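Local coordinates for gamma-glutamyltranspeptidase (Streptomyces lincolnensis, PDB 6J3A) that is an LmbA-like gamma-glutamyltranspeptidase homologue, an Ntn-hydrolase-type enzyme that probably acts on gamma-glutamyl or related substrates, at the interface of chains A and B. Numbering follows the deposited sequence. Chains: chain A/B, Gamma-glutamyltranspeptidase.

Contact 1: the interface of chains A and B. Residues chain A 20-21, 143, 179-182; chain B 9-10, 524, 600.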
ATOM      1  N   TRP A  20      -1.233   8.591   1.691  1.00 28.31           N
ATOM      2  CA  TRP A  20      -1.873   7.716   0.694  1.00 27.50           C
ATOM      3  C   TRP A  20      -2.815   8.468  -0.263  1.00 27.13           C
ATOM      4  O   TRP A  20      -2.887   8.149  -1.449  1.00 27.39           O
ATOM      5  CB  TRP A  20      -2.618   6.547   1.385  1.00 26.42           C
ATOM      6  CG  TRP A  20      -3.842   6.965   2.142  1.00 26.15           C
ATOM      7  CD1 TRP A  20      -5.107   7.117   1.644  1.00 25.56           C
ATOM      8  CD2 TRP A  20      -3.915   7.300   3.533  1.00 26.36           C
ATOM      9  NE1 TRP A  20      -5.960   7.537   2.634  1.00 25.42           N
ATOM     10  CE2 TRP A  20      -5.257   7.663   3.803  1.00 26.15           C
ATOM     11  CE3 TRP A  20      -2.977   7.350   4.574  1.00 26.25           C
ATOM     12  CZ2 TRP A  20      -5.686   8.054   5.081  1.00 26.27           C
ATOM     13  CZ3 TRP A  20      -3.404   7.739   5.842  1.00 26.56           C
ATOM     14  CH2 TRP A  20      -4.748   8.084   6.084  1.00 26.20           C
ATOM     15  N   LEU A  21      -3.531   9.452   0.276  1.00 26.65           N
ATOM     16  CA  LEU A  21      -4.451  10.275  -0.495  1.00 26.41           C
ATOM     17  C   LEU A  21      -3.716  11.016  -1.606  1.00 26.01           C
ATOM     18  O   LEU A  21      -4.213  11.126  -2.732  1.00 24.40           O
ATOM     19  CB  LEU A  21      -5.170  11.276   0.421  1.00 26.81           C
ATOM     20  CG  LEU A  21      -6.182  10.755   1.460  1.00 26.83           C
ATOM     21  CD1 LEU A  21      -6.651  11.900   2.340  1.00 26.94           C
ATOM     22  CD2 LEU A  21      -7.392  10.086   0.834  1.00 26.70           C
ATOM     23  N   ALA A 143     -10.720  12.220   6.042  1.00 28.07           N
ATOM     24  CA  ALA A 143     -10.522  11.679   7.382  1.00 28.75           C
ATOM     25  C   ALA A 143      -9.056  11.836   7.778  1.00 28.36           C
ATOM     26  O   ALA A 143      -8.201  11.110   7.285  1.00 29.05           O
ATOM     27  CB  ALA A 143     -10.954  10.220   7.433  1.00 28.78           C
ATOM     28  N   PRO A 179      -9.927  12.372  13.972  1.00 33.55           N
ATOM     29  CA  PRO A 179      -9.878  11.297  12.999  1.00 33.81           C
ATOM     30  C   PRO A 179     -11.231  10.586  12.896  1.00 34.89           C
ATOM     31  O   PRO A 179     -12.046  10.633  13.825  1.00 33.63           O
ATOM     32  CB  PRO A 179      -8.784  10.372  13.537  1.00 33.52           C
ATOM     33  CG  PRO A 179      -8.682  10.670  14.983  1.00 33.84           C
ATOM     34  CD  PRO A 179      -9.048  12.111  15.129  1.00 33.95           C
ATOM     35  N   GLY A 180     -11.478   9.994  11.733  1.00 37.13           N
ATOM     36  CA  GLY A 180     -12.760   9.366  11.435  1.00 37.60           C
ATOM     37  C   GLY A 180     -13.871  10.317  11.016  1.00 38.16           C
ATOM     38  O   GLY A 180     -14.935   9.857  10.625  1.00 38.98           O
ATOM     39  N   GLU A 181     -13.640  11.628  11.100  1.00 39.86           N
ATOM     40  CA  GLU A 181     -14.625  12.641  10.697  1.00 41.58           C
ATOM     41  C   GLU A 181     -14.024  13.427   9.567  1.00 38.70           C
ATOM     42  O   GLU A 181     -12.800  13.582   9.520  1.00 38.86           O
ATOM     43  CB  GLU A 181     -14.919  13.637  11.829  1.00 44.73           C
ATOM     44  CG  GLU A 181     -15.102  13.038  13.218  1.00 48.66           C
ATOM     45  CD  GLU A 181     -16.529  13.100  13.727  1.00 52.38           C
ATOM     46  OE1 GLU A 181     -16.711  13.397  14.931  1.00 54.63           O
ATOM     47  OE2 GLU A 181     -17.462  12.862  12.927  1.00 54.09           O
ATOM     48  N   LEU A 182     -14.875  13.958   8.691  1.00 35.48           N
ATOM     49  CA  LEU A 182     -14.419  14.784   7.572  1.00 34.30           C
ATOM     50  C   LEU A 182     -13.901  16.148   8.028  1.00 33.33           C
ATOM     51  O   LEU A 182     -14.639  16.924   8.608  1.00 32.33           O
ATOM     52  CB  LEU A 182     -15.532  14.977   6.541  1.00 34.16           C
ATOM     53  CG  LEU A 182     -16.061  13.705   5.862  1.00 34.81           C
ATOM     54  CD1 LEU A 182     -17.239  14.027   4.949  1.00 34.85           C
ATOM     55  CD2 LEU A 182     -14.979  12.967   5.081  1.00 34.20           C
TER
ATOM     56  N   GLN B   9      -8.221   5.479   4.597  1.00 27.06           N
ATOM     57  CA  GLN B   9      -9.505   6.156   4.779  1.00 27.14           C
ATOM     58  C   GLN B   9      -9.712   7.175   3.652  1.00 26.87           C
ATOM     59  O   GLN B   9      -8.782   7.869   3.252  1.00 27.27           O
ATOM     60  CB  GLN B   9      -9.529   6.834   6.146  1.00 27.61           C
ATOM     61  CG  GLN B   9      -9.771   5.876   7.309  1.00 27.98           C
ATOM     62  CD  GLN B   9      -9.609   6.550   8.667  1.00 28.18           C
ATOM     63  OE1 GLN B   9      -8.621   7.250   8.918  1.00 29.35           O
ATOM     64  NE2 GLN B   9     -10.569   6.331   9.550  1.00 26.51           N
ATOM     65  N   GLY B  10     -10.925   7.276   3.131  1.00 26.84           N
ATOM     66  CA  GLY B  10     -11.142   8.116   1.954  1.00 26.61           C
ATOM     67  C   GLY B  10     -12.595   8.294   1.619  1.00 26.93           C
ATOM     68  O   GLY B  10     -13.456   7.889   2.390  1.00 27.90           O
ATOM     69  N   ARG B 524      -8.374   5.532  14.612  1.00 30.74           N
ATOM     70  CA  ARG B 524      -8.690   6.713  13.801  1.00 29.95           C
ATOM     71  C   ARG B 524     -10.191   6.844  13.599  1.00 29.35           C
ATOM     72  O   ARG B 524     -10.653   7.198  12.514  1.00 27.42           O
ATOM     73  CB  ARG B 524      -7.961   6.679  12.435  1.00 30.04           C
ATOM     74  CG  ARG B 524      -6.455   6.865  12.534  1.00 29.67           C
ATOM     75  CD  ARG B 524      -5.763   7.010  11.184  1.00 28.88           C
ATOM     76  NE  ARG B 524      -4.323   7.185  11.379  1.00 28.53           N
ATOM     77  CZ  ARG B 524      -3.367   6.938  10.484  1.00 28.55           C
ATOM     78  NH1 ARG B 524      -3.661   6.482   9.260  1.00 29.63           N
ATOM     79  NH2 ARG B 524      -2.093   7.143  10.824  1.00 26.92           N
ATOM     80  N   ILE B 600     -17.498   7.471   5.023  1.00 39.21           N
ATOM     81  CA  ILE B 600     -16.061   7.305   4.806  1.00 37.27           C
ATOM     82  C   ILE B 600     -15.753   5.845   4.488  1.00 34.95           C
ATOM     83  O   ILE B 600     -16.154   4.943   5.225  1.00 35.33           O
ATOM     84  CB  ILE B 600     -15.242   7.747   6.046  1.00 37.63           C
ATOM     85  CG1 ILE B 600     -15.195   9.277   6.111  1.00 37.25           C
ATOM     86  CG2 ILE B 600     -13.819   7.180   6.021  1.00 37.15           C
ATOM     87  CD1 ILE B 600     -14.850   9.830   7.476  1.00 36.85           C
TER
HETATM   88  O   HOH W   1      -9.316   9.651   9.997  1.00 23.10           O
HETATM   89  O   HOH W   2      -9.083  10.560   4.710  1.00 28.31           O
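A:Ala143 presents its methyl group to two side chains of chain B at once, the CB atom lying 3.9 Å from B:Gln9 CB and about as far from B:Ile600 CD1. Together with A:Leu182 these residues make up the apolar centre of this patch of the dimer interface. B:Ile600 and A:Leu182 run alongside one another in opposite directions; with CG1 anti to the carbonyl carbon (chi1 -76°), the longer branch of the isoleucine reaches toward chain A, where CG1 meets the leucine methyl CD2 at 3.8 Å and CD1 ends against the backbone carbonyl of A:Gly180.

On the flank of this core, A:Pro179 rests its CB against the backbone of B:Arg524, 3.7 Å from CA. The arginine chain, extended from CG to NE, carries its guanidinium to the CZ3 and CH2 end of the A:Trp20 indole. The two planes are 17° apart, but the guanidinium comes in beyond that end, offset from the ring plane and not stacked over it, with NH1 within 3.7 Å of both CZ3 and CH2.

The pyrrole NE1 of the same indole makes the polar contact. It donates a hydrogen bond of 2.9 Å to the backbone O of B:Gln9, which lies in the ring plane although the donor is tilted from the carbonyl plane. Water 2 links this carbonyl to the backbone N and O of A:Ala143. The B:Gln9 side chain is gripped at both ends of its amide: NE2 donates to the backbone O of B:Arg524 at 3.1 Å within its own chain, while OE1 meets water 1 at 2.7 Å, which in turn binds A:Gly180 N. These two bonds would fix which way round the amide lies.

In the fold, A:Trp20 and A:Leu21 open helix 20-31, and A:Ala143 and A:Pro179 to A:Leu182 lie in loops; they face strand 8-10 of chain B, represented by B:Gln9 and B:Gly10, and the loop residues B:Arg524 and B:Ile600.

Contact 2: the interface of chains A and B. Residues chain A 1-6; chain B 4-5, 607-608, 610.
B:Met610 lies against A:Pro6, A:Thr3 and A:Phe2, meeting them in turn from CB to CE. CB packs on A:Pro6, 3.7 Å from the ring atom CB. CG passes the hydroxyl OG1 of A:Thr3, and the bend at chi2 (-66°) turns SD to that residue's backbone, where A:Thr3 N makes a straight but weak hydrogen bond to the sulfur at 3.5 Å. The terminal methyl CE ends 3.6 Å from A:Phe2 CA, with the phenyl atom CD1 close by.

The far end of that phenyl ring meets B:Pro607: CZ touches the pyrrolidine CB at 3.7 Å, and CE1 faces the backbone carbonyl. Water 3 joins this carbonyl to A:Thr3 O and to the guanidinium NH2 of B:Arg5, whose flat face lies over B:Pro607 N.

Nearer the two-fold, the arginines exchange equivalent bonds. B:Arg5 NE donates to A:Thr4 O and A:Arg5 NE to B:Thr4 O, each at 2.9 Å and in the carbonyl plane. The aliphatic stems pass antiparallel, CG to CG at 3.8 Å, while the guanidinium planes stand 70° apart.

All the residues here lie in loops: those of chain A, with B:Thr4 and B:Arg5, precede strand 8-10, and B:Pro607, B:Arg608 and B:Met610 connect strands 601-605 and 613-616.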
ATOM      1  N   MET A   1      12.829 -12.337   2.838  1.00 36.77           N
ATOM      2  CA  MET A   1      12.703 -11.760   4.218  1.00 36.43           C
ATOM      3  C   MET A   1      11.518 -10.778   4.295  1.00 36.01           C
ATOM      4  O   MET A   1      11.336  -9.956   3.395  1.00 33.96           O
ATOM      5  CB  MET A   1      14.007 -11.068   4.630  1.00 35.36           C
ATOM      6  N   PHE A   2      10.721 -10.873   5.368  1.00 36.00           N
ATOM      7  CA  PHE A   2       9.463 -10.097   5.508  1.00 35.09           C
ATOM      8  C   PHE A   2       9.644  -8.574   5.486  1.00 33.98           C
ATOM      9  O   PHE A   2      10.469  -8.025   6.217  1.00 33.95           O
ATOM     10  CB  PHE A   2       8.692 -10.478   6.780  1.00 34.75           C
ATOM     11  CG  PHE A   2       7.386  -9.719   6.962  1.00 34.44           C
ATOM     12  CD1 PHE A   2       6.261 -10.028   6.186  1.00 34.50           C
ATOM     13  CD2 PHE A   2       7.275  -8.699   7.900  1.00 33.29           C
ATOM     14  CE1 PHE A   2       5.059  -9.339   6.347  1.00 32.87           C
ATOM     15  CE2 PHE A   2       6.075  -8.014   8.063  1.00 33.66           C
ATOM     16  CZ  PHE A   2       4.966  -8.337   7.289  1.00 32.74           C
ATOM     17  N   THR A   3       8.849  -7.923   4.635  1.00 32.00           N
ATOM     18  CA  THR A   3       8.732  -6.472   4.585  1.00 29.69           C
ATOM     19  C   THR A   3       7.273  -6.089   4.765  1.00 28.40           C
ATOM     20  O   THR A   3       6.360  -6.805   4.338  1.00 26.07           O
ATOM     21  CB  THR A   3       9.238  -5.881   3.258  1.00 29.53           C
ATOM     22  OG1 THR A   3       8.544  -6.486   2.165  1.00 29.83           O
ATOM     23  CG2 THR A   3      10.727  -6.115   3.094  1.00 29.59           C
ATOM     24  N   THR A   4       7.081  -4.922   5.361  1.00 27.54           N
ATOM     25  CA  THR A   4       5.769  -4.435   5.770  1.00 27.43           C
ATOM     26  C   THR A   4       4.840  -4.173   4.581  1.00 27.57           C
ATOM     27  O   THR A   4       3.622  -4.180   4.726  1.00 26.99           O
ATOM     28  CB  THR A   4       5.905  -3.135   6.580  1.00 27.71           C
ATOM     29  OG1 THR A   4       6.526  -2.118   5.776  1.00 26.98           O
ATOM     30  CG2 THR A   4       6.725  -3.375   7.857  1.00 27.97           C
ATOM     31  N   ARG A   5       5.443  -3.923   3.422  1.00 27.62           N
ATOM     32  CA  ARG A   5       4.751  -3.832   2.143  1.00 27.59           C
ATOM     33  C   ARG A   5       5.618  -4.526   1.112  1.00 27.58           C
ATOM     34  O   ARG A   5       6.754  -4.916   1.392  1.00 27.63           O
ATOM     35  CB  ARG A   5       4.545  -2.383   1.726  1.00 27.90           C
ATOM     36  CG  ARG A   5       3.571  -1.617   2.597  1.00 28.67           C
ATOM     37  CD  ARG A   5       4.284  -0.439   3.211  1.00 28.66           C
ATOM     38  NE  ARG A   5       3.576   0.113   4.354  1.00 28.97           N
ATOM     39  CZ  ARG A   5       3.144   1.365   4.463  1.00 28.63           C
ATOM     40  NH1 ARG A   5       2.533   1.737   5.567  1.00 28.22           N
ATOM     41  NH2 ARG A   5       3.314   2.253   3.492  1.00 29.00           N
ATOM     42  N   PRO A   6       5.079  -4.724  -0.088  1.00 26.95           N
ATOM     43  CA  PRO A   6       6.004  -5.179  -1.112  1.00 26.23           C
ATOM     44  C   PRO A   6       6.729  -3.983  -1.676  1.00 25.80           C
ATOM     45  O   PRO A   6       6.254  -2.852  -1.545  1.00 26.26           O
ATOM     46  CB  PRO A   6       5.100  -5.819  -2.163  1.00 26.37           C
ATOM     47  CG  PRO A   6       3.726  -5.302  -1.898  1.00 26.83           C
ATOM     48  CD  PRO A   6       3.667  -4.769  -0.506  1.00 26.73           C
TER
ATOM     49  N   THR B   4       1.305  -2.746   9.628  1.00 28.83           N
ATOM     50  CA  THR B   4       2.229  -2.852   8.502  1.00 28.32           C
ATOM     51  C   THR B   4       1.860  -1.913   7.362  1.00 28.39           C
ATOM     52  O   THR B   4       2.725  -1.540   6.561  1.00 29.22           O
ATOM     53  CB  THR B   4       2.288  -4.295   7.963  1.00 27.90           C
ATOM     54  OG1 THR B   4       0.987  -4.700   7.521  1.00 25.59           O
ATOM     55  CG2 THR B   4       2.825  -5.260   9.044  1.00 27.65           C
ATOM     56  N   ARG B   5       0.571  -1.579   7.293  1.00 27.29           N
ATOM     57  CA  ARG B   5       0.037  -0.537   6.428  1.00 26.67           C
ATOM     58  C   ARG B   5      -0.963   0.285   7.235  1.00 26.64           C
ATOM     59  O   ARG B   5      -1.315  -0.072   8.360  1.00 26.59           O
ATOM     60  CB  ARG B   5      -0.679  -1.137   5.213  1.00 27.11           C
ATOM     61  CG  ARG B   5       0.179  -2.001   4.303  1.00 27.94           C
ATOM     62  CD  ARG B   5      -0.050  -3.470   4.562  1.00 27.90           C
ATOM     63  NE  ARG B   5       0.875  -4.325   3.810  1.00 28.80           N
ATOM     64  CZ  ARG B   5       0.630  -4.917   2.635  1.00 29.45           C
ATOM     65  NH1 ARG B   5      -0.526  -4.759   1.988  1.00 30.03           N
ATOM     66  NH2 ARG B   5       1.570  -5.676   2.080  1.00 29.46           N
ATOM     67  N   PRO B 607      -0.161  -8.327   4.742  1.00 27.68           N
ATOM     68  CA  PRO B 607       1.226  -8.099   4.366  1.00 27.59           C
ATOM     69  C   PRO B 607       2.059  -9.360   4.062  1.00 27.79           C
ATOM     70  O   PRO B 607       3.168  -9.242   3.534  1.00 27.80           O
ATOM     71  CB  PRO B 607       1.784  -7.385   5.589  1.00 26.55           C
ATOM     72  CG  PRO B 607       1.052  -8.006   6.725  1.00 26.77           C
ATOM     73  CD  PRO B 607      -0.309  -8.400   6.208  1.00 27.09           C
ATOM     74  N   ARG B 608       1.528 -10.537   4.375  1.00 27.68           N
ATOM     75  CA  ARG B 608       2.305 -11.765   4.330  1.00 28.05           C
ATOM     76  C   ARG B 608       2.409 -12.222   2.886  1.00 27.32           C
ATOM     77  O   ARG B 608       1.386 -12.346   2.212  1.00 25.96           O
ATOM     78  CB  ARG B 608       1.658 -12.874   5.156  1.00 28.03           C
ATOM     79  CG  ARG B 608       1.223 -12.506   6.560  1.00 28.49           C
ATOM     80  CD  ARG B 608       0.240 -13.549   7.054  1.00 28.55           C
ATOM     81  NE  ARG B 608      -0.120 -13.351   8.449  1.00 28.46           N
ATOM     82  CZ  ARG B 608      -0.999 -12.453   8.890  1.00 29.33           C
ATOM     83  NH1 ARG B 608      -1.636 -11.636   8.044  1.00 28.88           N
ATOM     84  NH2 ARG B 608      -1.251 -12.370  10.193  1.00 29.75           N
ATOM     85  N   MET B 610       4.254 -10.442   0.779  1.00 27.31           N
ATOM     86  CA  MET B 610       4.411  -9.148   0.093  1.00 27.46           C
ATOM     87  C   MET B 610       3.771  -9.103  -1.295  1.00 26.48           C
ATOM     88  O   MET B 610       4.452  -8.997  -2.323  1.00 26.16           O
ATOM     89  CB  MET B 610       5.885  -8.717   0.023  1.00 28.44           C
ATOM     90  CG  MET B 610       6.863  -9.623   0.715  1.00 30.16           C
ATOM     91  SD  MET B 610       6.711  -9.728   2.499  1.00 32.62           S
ATOM     92  CE  MET B 610       7.523 -11.323   2.689  1.00 33.61           C
TER
HETATM   93  O   HOH W   3       4.184  -6.813   2.694  1.00 22.63           O

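The C-alpha centres of contact 1 and contact 2 are about 23 Å apart along the same two-fold interface. They share no residue, but sequence connects them: in chain B, the N-terminal segment of contact 2 runs on into strand 8-10 of contact 1, and strand 601-605 lies between B:Ile600 of contact 1 and B:Pro607 of contact 2. In chain B, residues near both ends thus contribute to both patches. Because each contact has a symmetric twin, the pairing is repeated with the chains exchanged, which is consistent with a dimer, although the structure alone does not show that it forms in solution.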